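Local coordinates for stage III sporulation protein AH (Bacillus subtilis, PDB 3TUF) that forms, together with the forespore protein SpoIIQ, an intercellular channel between mother cell and forespore during sporulation and takes part in forespore engulfment, at residues E182-M186 / K187-V191; T125-S128 / E129-G132. All blocks are in the same frame, centred on the assembly; numbering follows the deposited sequence.

Contact 1: E182-M186 / K187-V191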
loop_
_atom_site.group_PDB
_atom_site.type_symbol
_atom_site.label_atom_id
_atom_site.label_comp_id
_atom_site.label_asym_id
_atom_site.label_seq_id
_atom_site.Cartn_x
_atom_site.Cartn_y
_atom_site.Cartn_z
ATOM N N GLU B 182 -18.867 -3.036 -7.090
ATOM C CA GLU B 182 -19.263 -4.035 -6.050
ATOM C C GLU B 182 -19.038 -3.455 -4.677
ATOM O O GLU B 182 -19.527 -3.999 -3.706
ATOM C CB GLU B 182 -18.521 -5.377 -6.164
ATOM C CG GLU B 182 -18.216 -5.784 -7.586
ATOM C CD GLU B 182 -17.263 -4.781 -8.330
ATOM O OE1 GLU B 182 -16.430 -4.106 -7.658
ATOM O OE2 GLU B 182 -17.355 -4.669 -9.578
ATOM N N ILE B 183 -18.263 -2.366 -4.627
ATOM C CA ILE B 183 -17.994 -1.653 -3.401
ATOM C C ILE B 183 -19.230 -0.800 -3.163
ATOM O O ILE B 183 -19.903 -0.956 -2.120
ATOM C CB ILE B 183 -16.719 -0.744 -3.497
ATOM C CG1 ILE B 183 -15.387 -1.544 -3.646
ATOM C CG2 ILE B 183 -16.631 0.171 -2.309
ATOM C CD1 ILE B 183 -15.226 -2.752 -2.727
ATOM N N LYS B 184 -19.543 0.062 -4.142
ATOM C CA LYS B 184 -20.664 0.970 -4.066
ATOM C C LYS B 184 -21.971 0.216 -3.873
ATOM O O LYS B 184 -22.859 0.698 -3.199
ATOM C CB LYS B 184 -20.723 1.888 -5.287
ATOM C CG LYS B 184 -19.758 3.072 -5.185
ATOM C CD LYS B 184 -19.642 3.864 -6.558
ATOM C CE LYS B 184 -19.130 3.057 -7.738
ATOM N NZ LYS B 184 -19.029 3.914 -8.975
ATOM N N THR B 185 -22.070 -0.978 -4.420
ATOM C CA THR B 185 -23.219 -1.824 -4.189
ATOM C C THR B 185 -23.335 -2.353 -2.792
ATOM O O THR B 185 -24.420 -2.651 -2.363
ATOM C CB THR B 185 -23.150 -3.012 -5.107
ATOM O OG1 THR B 185 -23.313 -2.494 -6.405
ATOM C CG2 THR B 185 -24.275 -4.011 -4.842
ATOM N N MET B 186 -22.244 -2.498 -2.071
ATOM C CA MET B 186 -22.300 -3.253 -0.813
ATOM C C MET B 186 -21.994 -2.367 0.364
ATOM O O MET B 186 -22.167 -2.766 1.478
ATOM C CB MET B 186 -21.245 -4.380 -0.824
ATOM C CG MET B 186 -21.419 -5.374 -1.929
ATOM S SD MET B 186 -22.979 -6.206 -1.647
ATOM C CE MET B 186 -23.302 -7.021 -3.245
ATOM N N LYS B 187 -21.475 -1.176 0.122
ATOM C CA LYS B 187 -20.876 -0.410 1.187
ATOM C C LYS B 187 -21.264 1.030 0.940
ATOM O O LYS B 187 -21.652 1.384 -0.174
ATOM C CB LYS B 187 -19.325 -0.586 1.189
ATOM C CG LYS B 187 -18.823 -1.952 1.741
ATOM C CD LYS B 187 -17.330 -2.214 1.437
ATOM C CE LYS B 187 -16.852 -3.520 2.064
ATOM N NZ LYS B 187 -15.410 -3.780 1.687
ATOM N N ASP B 188 -21.160 1.861 1.970
ATOM C CA ASP B 188 -21.406 3.293 1.812
ATOM C C ASP B 188 -20.037 3.828 1.416
ATOM O O ASP B 188 -19.030 3.114 1.551
ATOM C CB ASP B 188 -22.030 3.950 3.097
ATOM C CG ASP B 188 -22.396 5.467 2.895
ATOM O OD1 ASP B 188 -22.543 5.959 1.727
ATOM O OD2 ASP B 188 -22.519 6.200 3.918
ATOM N N VAL B 189 -20.017 5.047 0.899
ATOM C CA VAL B 189 -18.822 5.676 0.435
ATOM C C VAL B 189 -18.937 7.132 0.857
ATOM O O VAL B 189 -19.918 7.792 0.562
ATOM C CB VAL B 189 -18.782 5.621 -1.119
ATOM C CG1 VAL B 189 -17.688 6.512 -1.654
ATOM C CG2 VAL B 189 -18.599 4.194 -1.671
ATOM N N ALA B 190 -17.934 7.666 1.538
ATOM C CA ALA B 190 -18.015 9.056 1.926
ATOM C C ALA B 190 -16.796 9.796 1.409
ATOM O O ALA B 190 -15.707 9.204 1.304
ATOM C CB ALA B 190 -18.133 9.148 3.457
ATOM N N VAL B 191 -16.954 11.057 1.044
ATOM C CA VAL B 191 -15.858 11.787 0.452
ATOM C C VAL B 191 -15.836 13.112 1.104
ATOM O O VAL B 191 -16.820 13.868 0.987
ATOM C CB VAL B 191 -16.142 12.065 -0.998
ATOM C CG1 VAL B 191 -15.000 12.878 -1.656
ATOM C CG2 VAL B 191 -16.335 10.754 -1.679
#

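Contact 2: T125-S128 / E129-G132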
loop_
_atom_site.group_PDB
_atom_site.type_symbol
_atom_site.label_atom_id
_atom_site.label_comp_id
_atom_site.label_asym_id
_atom_site.label_seq_id
_atom_site.Cartn_x
_atom_site.Cartn_y
_atom_site.Cartn_z
ATOM N N THR B 125 -5.903 -12.219 3.064
ATOM C CA THR B 125 -5.945 -11.889 1.651
ATOM C C THR B 125 -6.889 -10.686 1.323
ATOM O O THR B 125 -6.568 -9.878 0.399
ATOM C CB THR B 125 -6.135 -13.128 0.734
ATOM O OG1 THR B 125 -7.278 -13.861 1.143
ATOM C CG2 THR B 125 -4.940 -14.072 0.839
ATOM N N ALA B 126 -7.994 -10.521 2.079
ATOM C CA ALA B 126 -8.898 -9.394 1.835
ATOM C C ALA B 126 -8.232 -8.088 2.171
ATOM O O ALA B 126 -8.426 -7.061 1.488
ATOM C CB ALA B 126 -10.177 -9.517 2.656
ATOM N N LEU B 127 -7.468 -8.126 3.251
ATOM C CA LEU B 127 -6.764 -6.940 3.674
ATOM C C LEU B 127 -5.857 -6.426 2.562
ATOM O O LEU B 127 -5.869 -5.217 2.293
ATOM C CB LEU B 127 -5.942 -7.202 4.925
ATOM C CG LEU B 127 -5.855 -6.141 6.022
ATOM C CD1 LEU B 127 -4.474 -6.250 6.492
ATOM C CD2 LEU B 127 -6.187 -4.648 5.702
ATOM N N SER B 128 -5.082 -7.333 1.934
ATOM C CA SER B 128 -4.264 -6.984 0.763
ATOM C C SER B 128 -5.023 -6.320 -0.327
ATOM O O SER B 128 -4.523 -5.427 -1.035
ATOM C CB SER B 128 -3.784 -8.236 0.100
ATOM O OG SER B 128 -2.884 -8.840 0.972
ATOM N N GLU B 129 -6.207 -6.844 -0.546
ATOM C CA GLU B 129 -6.999 -6.319 -1.603
ATOM C C GLU B 129 -7.532 -4.940 -1.256
ATOM O O GLU B 129 -7.499 -4.036 -2.116
ATOM C CB GLU B 129 -8.055 -7.334 -2.034
ATOM C CG GLU B 129 -7.384 -8.563 -2.742
ATOM C CD GLU B 129 -6.383 -8.165 -3.913
ATOM O OE1 GLU B 129 -6.668 -7.184 -4.640
ATOM O OE2 GLU B 129 -5.309 -8.827 -4.107
ATOM N N VAL B 130 -7.954 -4.774 0.009
ATOM C CA VAL B 130 -8.233 -3.473 0.577
ATOM C C VAL B 130 -7.019 -2.558 0.390
ATOM O O VAL B 130 -7.150 -1.439 -0.146
ATOM C CB VAL B 130 -8.589 -3.611 2.092
ATOM C CG1 VAL B 130 -8.318 -2.290 2.932
ATOM C CG2 VAL B 130 -10.024 -4.106 2.245
ATOM N N GLU B 131 -5.841 -3.029 0.815
ATOM C CA GLU B 131 -4.598 -2.255 0.614
ATOM C C GLU B 131 -4.469 -1.796 -0.842
ATOM O O GLU B 131 -4.212 -0.608 -1.107
ATOM C CB GLU B 131 -3.304 -3.048 0.984
ATOM C CG GLU B 131 -3.084 -3.551 2.460
ATOM C CD GLU B 131 -2.655 -2.430 3.449
ATOM O OE1 GLU B 131 -2.528 -1.252 2.994
ATOM O OE2 GLU B 131 -2.440 -2.736 4.675
ATOM N N GLY B 132 -4.633 -2.751 -1.770
ATOM C CA GLY B 132 -4.498 -2.469 -3.208
ATOM C C GLY B 132 -5.526 -1.456 -3.710
ATOM O O GLY B 132 -5.191 -0.522 -4.494
#

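Contact 1: E182-M186 / K187-V191
Ile183 and Lys187 meet where the short helix 181-184 gives way to the chain leading into strand 188-194. The carbonyl O of Ile183 takes the N-H of Met186, with Met186 N and Ile183 O 2.8 Å apart, an i to i+3 bond, and also that of Lys187, where Ile183 O and Lys187 N are 2.7 Å apart but the angle at the hydrogen, 123°, makes the bond weak. Lys187 CB also lies 3.4 Å from Ile183 O. Beyond this, the side chains of Ile183 and Lys187 share an apolar neighbour, Ile158 of strand 157-163, so a branched aliphatic and the long methylene chain of a lysine both suit the place.

Lys184 CG, low on the lysine chain, touches Val189 CG2 at 3.9 Å, the two side chains meeting at a slant, while a bend at chi3 (-61°) takes the ammonium on to the carbonyl of Ile176. The lysine thus spends its aliphatic half on valine and its charge on the backbone oxygen of Ile176. Its own carbonyl receives Lys82 of the SpoIIQ chain, which also bonds weakly to Lys187 O; the cation bridges two oxygens only 3.3 Å apart, Lys184 O and Lys187 O.

Thr185 turns its hydroxyl back to Lys181 O, a use of threonine common along helices. Past the turn, Asp188 OD1 accepts the N-H of Val189 weakly and that of Leu80 of SpoIIQ, while OD2 bonds to Ser79 of SpoIIQ. The whole is a helix-to-strand turn closing a beta-alpha-beta crossover, whose strands 157-163 and 188-194 lie parallel and adjacent, consistent with the ring-building-motif clan to which the family belongs.

Contact 2: T125-S128 / E129-G132
Two turns of regular alpha-helix within the long helix 114-143 link Ala126 to Val130 and its neighbours through consecutive i to i+4 bonds. Val130 N reaches Ala126 O at 2.8 Å in a nearly straight bond (175°), and Glu131 N reaches Leu127 O at 2.6 Å. Thr125 O and Glu129 N, 3.2 Å apart, make a longer bond; Ser128 O is bonded to Gly132 N.

Several side-chain carbons approach the same carbonyl oxygens. With CG beside its backbone N (chi1 -62°), Glu131 lays that carbon 3.2 Å from Leu127 O before chi2 bends the chain. Val130 sets CG2 at 3.4 Å from Ala126 O, while its other methyl, CG1, meets Leu127 CD2 at 4.2 Å. This i to i+3 apolar pair suits the side of the helix that faces helix 84-107, where both residues also rest on Arg96.

The two acids carry the polar contacts with the neighbouring helices. Glu131 is buried, yet its carboxylate is gripped by three cations: OE2 by Arg96 and Arg100 of this chain, and OE1 by Lys135 of the second subunit, which probably keeps it ionised. Glu129, more exposed, sends OE2 to Arg100 of the second subunit. Ser128, small enough for close approach, packs on that same arginine, and Thr125 on Met124 of that subunit. Helix 114-143 therefore packs both on helix 84-107 of its own chain and on the second subunit.

How the contacts relate
In the modelled chain, helix 84-107 comes first and the chain turns into helix 114-143, where contact 2 (125-132) spans about two turns of that helix and closes no loop beyond it. The antiparallel strands 149-152 and 157-163 and the helix 169-177 follow before contact 1 (182-191) joins helix 181-184 to strand 188-194. The contacts are therefore in series, neither nested nor crossing. The centres of contact 1 and contact 2 lie about 16 Å apart, and the nearest atoms of contact 1 and contact 2 about 5 Å apart, without touching. Contact 2 belongs to the helical part, tied to another copy of this protein; contact 1 belongs to the alpha/beta part, whose sheet continues into SpoIIQ.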